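FTT_1639c (Francisella tularensis subsp. tularensis, PDB 7KZW) is of unknown function; the crystallised piece is the mostly beta-stranded C-terminal domain of a predicted membrane protein with a transmembrane helix. Local coordinates at residues L8-H13 / A22-G27; D104-A109 / D117-L122. The protein carries 3 engineered substitutions. All coordinates share one frame; numbering follows the deposited sequence. Where two conformers were deposited one is given.

In the fold
Both contacts are antiparallel beta hairpins of one mixed sheet, and they come in series along the chain: contact 1 (8-13 with 22-27) is complete before contact 2 (104-109 with 117-122) begins. Their centres lie about 11 Å apart. Strand 6-16 of contact 1 runs beside and parallel to strand 114-123 of contact 2, so the N-terminal hairpin is joined to the last hairpin of the domain. At the seam Leu8 N lies 2.9 Å from Asp117 O, and Arg118 NH1 reaches Leu8 O; the Phe26 ring packs against the Tyr105 hydroxyl. The two ends of the domain's chain are thus stitched together within the sheet.

Contact 1: L8-H13 / A22-G27; sequences LPLLKH and AYNMFG. Engineered in segment 22-27: Met25 (natural residue Ile).
Strands 6-16 and 21-27 form an antiparallel beta hairpin, interrupted here by a classic beta bulge in which Leu11 and Lys12 both face Met25. Leu8, its CG anti to the backbone N (chi1 -180°), lays CD2 against Phe26 CB at 3.8 Å, the two side chains crossing at about a right angle. Pro9 O takes the N-H of Gly27 at 3.0 Å, from above the carbonyl plane, and also lies at the edge of the Phe26 ring. The pyrrolidine of Pro9 rests on Gly27 O through CB, CG and CD. Leu10, paired with Phe26, sets CD1 against both Asn24 CB and the Phe26 ring, 3.8 Å from Phe26 CE1. At the bulge Met25 O is gripped twice: Leu11 N binds it at 2.7 Å, nearly along the C=O axis, and Lys12 N adds a weak bond at 3.4 Å. Leu11 CD1 folds over the backbone of Gly27, 3.6 Å from its CA. Regular pairing resumes where Met25 N meets Lys12 O, almost straight at 174° and in the carbonyl plane. The Lys12 chain passes obliquely across the hydroxyl end of Tyr23, whose ring also forms a cation-pi contact with Lys93. Met25, an engineered methionine present as selenomethionine, bends its chain away from strand 6-16 toward Glu90 and Lys93 of strand 90-97. His13 lays its backbone carbonyl carbon over one face of the Tyr23 ring, and its CB sits 3.4 Å from Asn24 ND2, the amide nitrogen that donates to Tyr23 O at 3.0 Å.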
loop_
_atom_site.group_PDB
_atom_site.type_symbol
_atom_site.label_atom_id
_atom_site.label_comp_id
_atom_site.label_asym_id
_atom_site.label_seq_id
_atom_site.Cartn_x
_atom_site.Cartn_y
_atom_site.Cartn_z
ATOM N N LEU A 8 0.902 -4.561 8.478
ATOM C CA LEU A 8 1.661 -4.086 7.347
ATOM C C LEU A 8 2.183 -2.692 7.667
ATOM O O LEU A 8 1.377 -1.789 7.958
ATOM C CB LEU A 8 0.720 -4.075 6.131
ATOM C CG LEU A 8 1.331 -3.605 4.818
ATOM C CD1 LEU A 8 2.412 -4.554 4.372
ATOM C CD2 LEU A 8 0.241 -3.466 3.731
ATOM N N PRO A 9 3.505 -2.476 7.705
ATOM C CA PRO A 9 4.014 -1.191 8.223
ATOM C C PRO A 9 3.795 -0.010 7.276
ATOM O O PRO A 9 3.751 -0.161 6.059
ATOM C CB PRO A 9 5.514 -1.460 8.421
ATOM C CG PRO A 9 5.620 -2.981 8.471
ATOM C CD PRO A 9 4.583 -3.492 7.569
ATOM N N LEU A 10 3.632 1.176 7.874
ATOM C CA LEU A 10 3.588 2.441 7.166
ATOM C C LEU A 10 5.030 2.942 7.052
ATOM O O LEU A 10 5.696 3.174 8.082
ATOM C CB LEU A 10 2.697 3.420 7.946
ATOM C CG LEU A 10 2.636 4.794 7.318
ATOM C CD1 LEU A 10 1.919 4.816 6.012
ATOM C CD2 LEU A 10 1.899 5.726 8.280
ATOM N N LEU A 11 5.540 3.061 5.840
ATOM C CA LEU A 11 6.919 3.518 5.631
ATOM C C LEU A 11 7.049 5.018 5.587
ATOM O O LEU A 11 8.033 5.571 6.121
ATOM C CB LEU A 11 7.449 3.038 4.294
ATOM C CG LEU A 11 7.885 1.607 4.202
ATOM C CD1 LEU A 11 8.181 1.195 2.754
ATOM C CD2 LEU A 11 9.159 1.517 5.046
ATOM N N LYS A 12 6.087 5.693 4.962
ATOM C CA LYS A 12 6.250 7.107 4.645
ATOM C C LYS A 12 4.855 7.644 4.362
ATOM O O LYS A 12 3.965 6.906 3.933
ATOM C CB LYS A 12 7.095 7.223 3.349
ATOM C CG LYS A 12 7.660 8.584 3.077
ATOM C CD LYS A 12 8.670 8.534 1.909
ATOM C CE LYS A 12 9.588 9.784 1.935
ATOM N NZ LYS A 12 9.635 10.541 0.635
ATOM N N HIS A 13 4.656 8.925 4.621
ATOM C CA HIS A 13 3.429 9.601 4.196
ATOM C C HIS A 13 3.776 11.031 3.822
ATOM O O HIS A 13 4.825 11.554 4.210
ATOM C CB HIS A 13 2.404 9.577 5.330
ATOM C CG HIS A 13 2.859 10.271 6.581
ATOM N ND1 HIS A 13 2.527 11.571 6.878
ATOM C CD2 HIS A 13 3.603 9.828 7.620
ATOM C CE1 HIS A 13 3.065 11.911 8.041
ATOM N NE2 HIS A 13 3.714 10.870 8.514
ATOM N N ALA A 22 -2.267 13.400 -1.495
ATOM C CA ALA A 22 -1.620 12.895 -0.293
ATOM C C ALA A 22 -1.426 11.403 -0.472
ATOM O O ALA A 22 -2.073 10.768 -1.330
ATOM C CB ALA A 22 -2.377 13.234 1.000
ATOM N N TYR A 23 -0.536 10.830 0.341
ATOM C CA TYR A 23 -0.291 9.410 0.193
ATOM C C TYR A 23 0.161 8.781 1.490
ATOM O O TYR A 23 0.645 9.440 2.433
ATOM C CB TYR A 23 0.726 9.124 -0.920
ATOM C CG TYR A 23 2.111 9.507 -0.510
ATOM C CD1 TYR A 23 2.953 8.574 0.106
ATOM C CD2 TYR A 23 2.579 10.810 -0.673
ATOM C CE1 TYR A 23 4.234 8.936 0.501
ATOM C CE2 TYR A 23 3.884 11.190 -0.230
ATOM C CZ TYR A 23 4.678 10.228 0.350
ATOM O OH TYR A 23 5.978 10.548 0.764
ATOM N N ASN A 24 -0.023 7.461 1.547
ATOM C CA ASN A 24 0.614 6.585 2.541
ATOM C C ASN A 24 1.336 5.502 1.750
ATOM O O ASN A 24 0.744 4.883 0.836
ATOM C CB ASN A 24 -0.406 5.866 3.442
ATOM C CG ASN A 24 -0.951 6.699 4.621
ATOM O OD1 ASN A 24 -1.616 6.135 5.491
ATOM N ND2 ASN A 24 -0.582 8.004 4.731
HETATM N N MSE A 25 2.598 5.232 2.084
HETATM C CA MSE A 25 3.352 4.145 1.469
HETATM C C MSE A 25 3.518 3.040 2.503
HETATM O O MSE A 25 4.037 3.308 3.588
HETATM C CB MSE A 25 4.736 4.666 1.061
HETATM C CG MSE A 25 5.580 3.670 0.320
HETATM SE SE MSE A 25 4.931 3.309 -1.447
HETATM C CE MSE A 25 5.523 4.904 -2.345
ATOM N N PHE A 26 3.088 1.831 2.151
ATOM C CA PHE A 26 3.200 0.672 3.026
ATOM C C PHE A 26 4.282 -0.254 2.523
ATOM O O PHE A 26 4.421 -0.449 1.293
ATOM C CB PHE A 26 1.877 -0.077 3.083
ATOM C CG PHE A 26 0.744 0.776 3.577
ATOM C CD1 PHE A 26 0.628 1.045 4.918
ATOM C CD2 PHE A 26 -0.161 1.359 2.702
ATOM C CE1 PHE A 26 -0.404 1.845 5.408
ATOM C CE2 PHE A 26 -1.199 2.151 3.167
ATOM C CZ PHE A 26 -1.316 2.406 4.509
ATOM N N GLY A 27 5.039 -0.844 3.440
ATOM C CA GLY A 27 6.107 -1.755 3.077
ATOM C C GLY A 27 7.022 -1.973 4.272
ATOM O O GLY A 27 6.635 -1.709 5.405
#

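Contact 2: D104-A109 / D117-L122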
loop_
_atom_site.group_PDB
_atom_site.type_symbol
_atom_site.label_atom_id
_atom_site.label_comp_id
_atom_site.label_asym_id
_atom_site.label_seq_id
_atom_site.Cartn_x
_atom_site.Cartn_y
_atom_site.Cartn_z
ATOM N N ASP A 104 -11.924 4.499 3.235
ATOM C CA ASP A 104 -11.804 3.497 4.305
ATOM C C ASP A 104 -11.491 2.137 3.679
ATOM O O ASP A 104 -12.143 1.704 2.724
ATOM C CB ASP A 104 -13.135 3.338 5.017
ATOM C CG ASP A 104 -13.547 4.589 5.732
ATOM O OD1 ASP A 104 -12.710 5.182 6.477
ATOM O OD2 ASP A 104 -14.736 4.993 5.676
ATOM N N TYR A 105 -10.493 1.447 4.239
ATOM C CA TYR A 105 -10.009 0.234 3.574
ATOM C C TYR A 105 -9.540 -0.783 4.615
ATOM O O TYR A 105 -9.322 -0.464 5.803
ATOM C CB TYR A 105 -8.807 0.550 2.646
ATOM C CG TYR A 105 -7.651 1.121 3.412
ATOM C CD1 TYR A 105 -6.706 0.279 4.028
ATOM C CD2 TYR A 105 -7.505 2.481 3.571
ATOM C CE1 TYR A 105 -5.693 0.816 4.788
ATOM C CE2 TYR A 105 -6.454 3.019 4.304
ATOM C CZ TYR A 105 -5.554 2.156 4.927
ATOM O OH TYR A 105 -4.504 2.577 5.687
ATOM N N LYS A 106 -9.435 -2.035 4.128
ATOM C CA LYS A 106 -8.790 -3.121 4.889
ATOM C C LYS A 106 -7.912 -3.862 3.880
ATOM O O LYS A 106 -8.354 -4.165 2.783
ATOM C CB LYS A 106 -9.803 -4.076 5.502
ATOM C CG LYS A 106 -9.139 -5.266 6.215
ATOM C CD LYS A 106 -10.240 -6.124 6.929
ATOM C CE LYS A 106 -9.642 -7.260 7.794
ATOM N NZ LYS A 106 -9.040 -6.773 9.062
ATOM N N VAL A 107 -6.652 -4.091 4.239
ATOM C CA VAL A 107 -5.706 -4.855 3.426
ATOM C C VAL A 107 -5.332 -6.107 4.176
ATOM O O VAL A 107 -4.970 -6.029 5.358
ATOM C CB VAL A 107 -4.424 -4.035 3.161
ATOM C CG1 VAL A 107 -3.400 -4.878 2.381
ATOM C CG2 VAL A 107 -4.731 -2.695 2.488
ATOM N N ILE A 108 -5.369 -7.256 3.501
ATOM C CA ILE A 108 -4.779 -8.468 4.038
ATOM C C ILE A 108 -3.823 -8.962 2.979
ATOM O O ILE A 108 -4.246 -9.307 1.854
ATOM C CB ILE A 108 -5.829 -9.544 4.322
ATOM C CG1 ILE A 108 -6.861 -9.018 5.294
ATOM C CG2 ILE A 108 -5.127 -10.817 4.893
ATOM C CD1 ILE A 108 -7.953 -10.040 5.627
ATOM N N ALA A 109 -2.544 -9.084 3.310
ATOM C CA ALA A 109 -1.525 -9.516 2.346
ATOM C C ALA A 109 -0.803 -10.742 2.870
ATOM O O ALA A 109 -0.343 -10.755 4.018
ATOM C CB ALA A 109 -0.548 -8.365 2.086
ATOM N N ASP A 117 -1.712 -7.329 7.900
ATOM C CA ASP A 117 -3.001 -6.656 7.839
ATOM C C ASP A 117 -2.830 -5.157 7.994
ATOM O O ASP A 117 -1.943 -4.688 8.729
ATOM C CB ASP A 117 -3.802 -7.023 9.066
ATOM C CG ASP A 117 -4.314 -8.414 9.040
ATOM O OD1 ASP A 117 -4.279 -9.081 7.997
ATOM O OD2 ASP A 117 -4.748 -8.871 10.118
ATOM N N ARG A 118 -3.756 -4.400 7.410
ATOM C CA ARG A 118 -3.829 -2.964 7.742
ATOM C C ARG A 118 -5.283 -2.564 7.606
ATOM O O ARG A 118 -5.880 -2.765 6.545
ATOM C CB ARG A 118 -2.962 -2.142 6.800
ATOM C CG ARG A 118 -2.788 -0.627 7.254
ATOM C CD ARG A 118 -1.412 -0.410 7.860
ATOM N NE ARG A 118 -1.448 0.810 8.629
ATOM C CZ ARG A 118 -0.463 1.213 9.388
ATOM N NH1 ARG A 118 0.677 0.535 9.456
ATOM N NH2 ARG A 118 -0.617 2.351 10.079
ATOM N N VAL A 119 -5.858 -1.941 8.640
ATOM C CA VAL A 119 -7.164 -1.305 8.559
ATOM C C VAL A 119 -6.938 0.203 8.739
ATOM O O VAL A 119 -6.174 0.600 9.624
ATOM C CB VAL A 119 -8.099 -1.851 9.638
ATOM C CG1 VAL A 119 -9.433 -1.168 9.568
ATOM C CG2 VAL A 119 -8.242 -3.372 9.487
ATOM N N GLY A 120 -7.580 1.001 7.915
ATOM C CA GLY A 120 -7.257 2.400 8.055
ATOM C C GLY A 120 -8.106 3.287 7.162
ATOM O O GLY A 120 -9.082 2.845 6.547
ATOM N N ASN A 121 -7.774 4.570 7.202
ATOM C CA ASN A 121 -8.417 5.607 6.422
ATOM C C ASN A 121 -7.330 6.539 5.909
ATOM O O ASN A 121 -6.322 6.766 6.588
ATOM C CB ASN A 121 -9.358 6.442 7.353
ATOM C CG ASN A 121 -9.861 7.688 6.721
ATOM O OD1 ASN A 121 -9.185 8.738 6.748
ATOM N ND2 ASN A 121 -11.036 7.614 6.082
ATOM N N LEU A 122 -7.533 7.083 4.711
ATOM C CA LEU A 122 -6.721 8.210 4.243
ATOM C C LEU A 122 -7.671 9.268 3.715
ATOM O O LEU A 122 -8.649 8.947 3.018
ATOM C CB LEU A 122 -5.837 7.747 3.091
ATOM C CG LEU A 122 -4.855 8.764 2.548
ATOM C CD1 LEU A 122 -3.924 9.277 3.571
ATOM C CD2 LEU A 122 -4.061 8.123 1.348
HETATM O O HOH W 1 -4.167 5.241 5.538
#
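Segments 104-109 and 117-122 run almost exactly antiparallel (172°), with Tyr105-Gly120 and Val107-Arg118 as hydrogen-bonded pairs, each closed by two N-H to O bonds, the shortest being Val107 N to Arg118 O at 2.8 Å. Tyr105 dominates the side chains. Its CG sits in the crowded position between the backbone N and the carbonyl carbon (chi1 61°), which folds the ring across the partner strand and flat over Gly120, a residue with no side chain to obstruct it. Gly120 CA makes a CH-pi contact 4.0 Å from the ring centroid. A water lying in the ring plane accepts from Tyr105 OH at 2.7 Å and donates to Asn121 O, bridging the hydroxyl to the backbone. Two residues before Gly120, Arg118 CG approaches the same hydroxyl from another side, while its guanidinium reaches away to Leu8 O.

On the other face, Asn121 ND2 donates to Asp104 OD1 at 3.0 Å from above the carboxylate plane, and it also binds Asn102 OD1. Lys106 bends at chi4, bringing NZ to 3.5 Å from Val119 CG2. Asp117 and Ile108 lie side by side, pointing the same way, with Asp117 OD1 equally far, 3.7 Å, from Ile108 CG1 and CG2.

Strand 48-58 pairs with strand 102-111 along its other edge, and strand 6-16 flanks 114-123. The face bearing Tyr105 and Val107 packs on Leu92 and Leu94 of strand 90-97, with Phe26 of strand 21-27 alongside and Phe62 edge-to-face with Tyr105.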